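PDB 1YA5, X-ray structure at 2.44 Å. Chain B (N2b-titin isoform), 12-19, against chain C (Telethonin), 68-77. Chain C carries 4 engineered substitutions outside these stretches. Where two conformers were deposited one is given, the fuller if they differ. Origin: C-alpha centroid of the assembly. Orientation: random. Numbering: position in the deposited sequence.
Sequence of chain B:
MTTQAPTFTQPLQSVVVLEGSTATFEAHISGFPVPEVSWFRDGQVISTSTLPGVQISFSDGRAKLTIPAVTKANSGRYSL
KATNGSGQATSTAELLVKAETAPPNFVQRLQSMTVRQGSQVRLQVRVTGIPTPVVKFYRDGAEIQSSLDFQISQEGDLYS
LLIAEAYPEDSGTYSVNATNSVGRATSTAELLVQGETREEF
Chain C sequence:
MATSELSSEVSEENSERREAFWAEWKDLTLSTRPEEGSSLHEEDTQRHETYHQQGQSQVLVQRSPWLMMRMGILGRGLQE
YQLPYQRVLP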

# COMPACT_ATOMS: atom_id res chain seq x y z
N LEU B 12 5.39 -17.77 -3.87
CA LEU B 12 4.37 -17.16 -3.05
C LEU B 12 4.56 -15.67 -3.13
O LEU B 12 5.69 -15.19 -3.24
CB LEU B 12 4.52 -17.61 -1.60
CG LEU B 12 4.25 -19.08 -1.30
CD1 LEU B 12 4.55 -19.35 0.15
CD2 LEU B 12 2.82 -19.44 -1.60
N GLN B 13 3.46 -14.93 -3.08
CA GLN B 13 3.50 -13.47 -3.05
C GLN B 13 2.95 -12.94 -1.73
O GLN B 13 2.01 -13.52 -1.17
CB GLN B 13 2.69 -12.87 -4.20
CG GLN B 13 3.26 -11.57 -4.78
CD GLN B 13 2.81 -10.32 -4.02
OE1 GLN B 13 3.63 -9.47 -3.66
NE2 GLN B 13 1.50 -10.20 -3.78
N SER B 14 3.53 -11.86 -1.24
CA SER B 14 3.11 -11.27 0.01
C SER B 14 1.69 -10.79 -0.14
O SER B 14 1.26 -10.43 -1.23
CB SER B 14 4.02 -10.10 0.37
OG SER B 14 5.36 -10.54 0.56
N VAL B 15 0.95 -10.82 0.95
CA VAL B 15 -0.39 -10.28 0.96
C VAL B 15 -0.64 -9.30 2.12
O VAL B 15 -0.08 -9.42 3.22
CB VAL B 15 -1.46 -11.39 0.92
CG1 VAL B 15 -1.28 -12.24 -0.31
CG2 VAL B 15 -1.40 -12.26 2.17
N VAL B 16 -1.48 -8.30 1.84
CA VAL B 16 -1.86 -7.31 2.84
C VAL B 16 -3.36 -7.31 2.93
O VAL B 16 -4.04 -7.06 1.94
CB VAL B 16 -1.41 -5.90 2.45
CG1 VAL B 16 -1.51 -4.98 3.65
CG2 VAL B 16 0.00 -5.94 1.96
N VAL B 17 -3.87 -7.59 4.12
CA VAL B 17 -5.30 -7.80 4.27
C VAL B 17 -5.84 -7.17 5.53
O VAL B 17 -5.08 -6.89 6.47
CB VAL B 17 -5.67 -9.30 4.22
CG1 VAL B 17 -5.50 -9.82 2.81
CG2 VAL B 17 -4.81 -10.12 5.19
N LEU B 18 -7.15 -6.95 5.54
CA LEU B 18 -7.84 -6.31 6.62
C LEU B 18 -8.11 -7.32 7.71
O LEU B 18 -8.57 -8.44 7.41
CB LEU B 18 -9.16 -5.78 6.10
CG LEU B 18 -9.74 -4.46 6.60
CD1 LEU B 18 -11.19 -4.70 7.00
CD2 LEU B 18 -8.94 -3.87 7.74
N GLU B 19 -7.87 -6.95 8.97
CA GLU B 19 -8.17 -7.84 10.08
C GLU B 19 -9.59 -8.37 9.97
O GLU B 19 -10.52 -7.59 9.78
CB GLU B 19 -8.04 -7.10 11.40
CG GLU B 19 -7.65 -7.99 12.56
CD GLU B 19 -7.53 -7.23 13.86
OE1 GLU B 19 -7.42 -5.98 13.81
OE2 GLU B 19 -7.53 -7.88 14.94
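Chain C, residues 68-77: MMRMGILGRG

What holds the centre of the contact? V16(B), in the t rotamer, points toward chain C and meets two side chains: its CG2 lies 3.6 Å from CD1 of I73(C), and its CG1 lies 4.2 Å from CG of M71(C). Between these two, G72(C) has the CA nearest that of V16(B), at 5.4 Å from CA to CA.

How does the chain C strand run? The backbone is extended through M69(C), M71(C) and G72(C), and its direction makes an angle of 162° with strand 15-18 of chain B, close to antiparallel. The axes approach to 6.1 Å, yet no hydrogen bond links the stretches; M69(C), M71(C) and I73(C) all point toward chain B, so side chains fill the gap.

What continues the apolar packing toward L18(B)? Two methionines do: CD2 of L18(B) lies 4.1 Å from SD of M69(C) and 4.3 Å from CE of M71(C).

Where does the contact turn polar? From I73(C) a type II turn, closed by a 2.8 Å hydrogen bond from N of R76(C) to O of I73(C), brings R76(C) back to Q13(B). CD of Q13(B) lies over one face of the R76(C) guanidinium, 2.4 Å from NE of R76(C), too short for a real packing distance; each residue was deposited in two conformers and one of each is given, so the overlap need not describe a state in which both are present.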

# COMPACT_ATOMS: atom_id res chain seq x y z
N MET C 68 -13.86 3.83 3.93
CA MET C 68 -13.39 2.97 2.88
C MET C 68 -11.88 2.82 3.04
O MET C 68 -11.12 3.82 3.07
CB MET C 68 -13.69 3.63 1.56
CG MET C 68 -14.47 2.74 0.62
SD MET C 68 -15.70 3.66 -0.31
CE MET C 68 -16.68 4.27 1.01
N MET C 69 -11.42 1.57 3.16
CA MET C 69 -10.00 1.31 3.15
C MET C 69 -9.56 0.71 1.83
O MET C 69 -10.33 0.05 1.09
CB MET C 69 -9.60 0.41 4.30
CG MET C 69 -9.26 1.17 5.53
SD MET C 69 -8.62 0.13 6.81
CE MET C 69 -6.93 0.76 6.83
N ARG C 70 -8.29 0.91 1.56
CA ARG C 70 -7.69 0.47 0.33
C ARG C 70 -6.29 0.03 0.71
O ARG C 70 -5.57 0.75 1.43
CB ARG C 70 -7.70 1.64 -0.64
CG ARG C 70 -7.24 1.32 -2.00
CD ARG C 70 -8.41 1.17 -2.95
NE ARG C 70 -9.05 2.45 -3.22
CZ ARG C 70 -8.82 3.19 -4.29
NH1 ARG C 70 -7.93 2.79 -5.21
NH2 ARG C 70 -9.47 4.34 -4.44
N MET C 71 -5.91 -1.17 0.29
CA MET C 71 -4.57 -1.70 0.56
C MET C 71 -4.13 -2.76 -0.42
O MET C 71 -4.94 -3.38 -1.15
CB MET C 71 -4.45 -2.24 1.98
CG MET C 71 -5.22 -3.50 2.24
SD MET C 71 -5.61 -3.81 3.97
CE MET C 71 -6.62 -2.39 4.44
N GLY C 72 -2.82 -2.97 -0.44
CA GLY C 72 -2.22 -3.96 -1.32
C GLY C 72 -0.74 -3.76 -1.52
O GLY C 72 -0.08 -3.02 -0.77
N ILE C 73 -0.22 -4.43 -2.54
CA ILE C 73 1.21 -4.43 -2.84
C ILE C 73 1.44 -3.52 -4.01
O ILE C 73 0.83 -3.68 -5.07
CB ILE C 73 1.72 -5.87 -3.12
CG1 ILE C 73 1.51 -6.77 -1.89
CG2 ILE C 73 3.20 -5.85 -3.44
CD1 ILE C 73 2.46 -6.43 -0.69
N LEU C 74 2.28 -2.53 -3.82
CA LEU C 74 2.53 -1.57 -4.86
C LEU C 74 3.04 -2.34 -6.07
O LEU C 74 4.04 -3.04 -5.98
CB LEU C 74 3.58 -0.55 -4.42
CG LEU C 74 3.79 0.50 -5.51
CD1 LEU C 74 2.51 1.30 -5.77
CD2 LEU C 74 4.94 1.43 -5.16
N GLY C 75 2.33 -2.23 -7.19
CA GLY C 75 2.81 -2.86 -8.40
C GLY C 75 1.99 -4.08 -8.70
O GLY C 75 2.02 -4.61 -9.80
N ARG C 76 1.26 -4.56 -7.71
CA ARG C 76 0.27 -5.59 -7.96
C ARG C 76 -1.11 -5.01 -7.70
O ARG C 76 -1.41 -3.89 -8.13
CB ARG C 76 0.56 -6.82 -7.10
CG ARG C 76 2.02 -7.24 -7.16
CD ARG C 76 2.44 -8.09 -5.96
NE ARG C 76 2.56 -9.51 -6.28
CZ ARG C 76 1.54 -10.31 -6.61
NH1 ARG C 76 0.30 -9.83 -6.67
NH2 ARG C 76 1.77 -11.59 -6.87
N GLY C 77 -1.95 -5.74 -6.98
CA GLY C 77 -3.35 -5.32 -6.80
C GLY C 77 -3.65 -4.43 -5.61
O GLY C 77 -2.88 -4.36 -4.63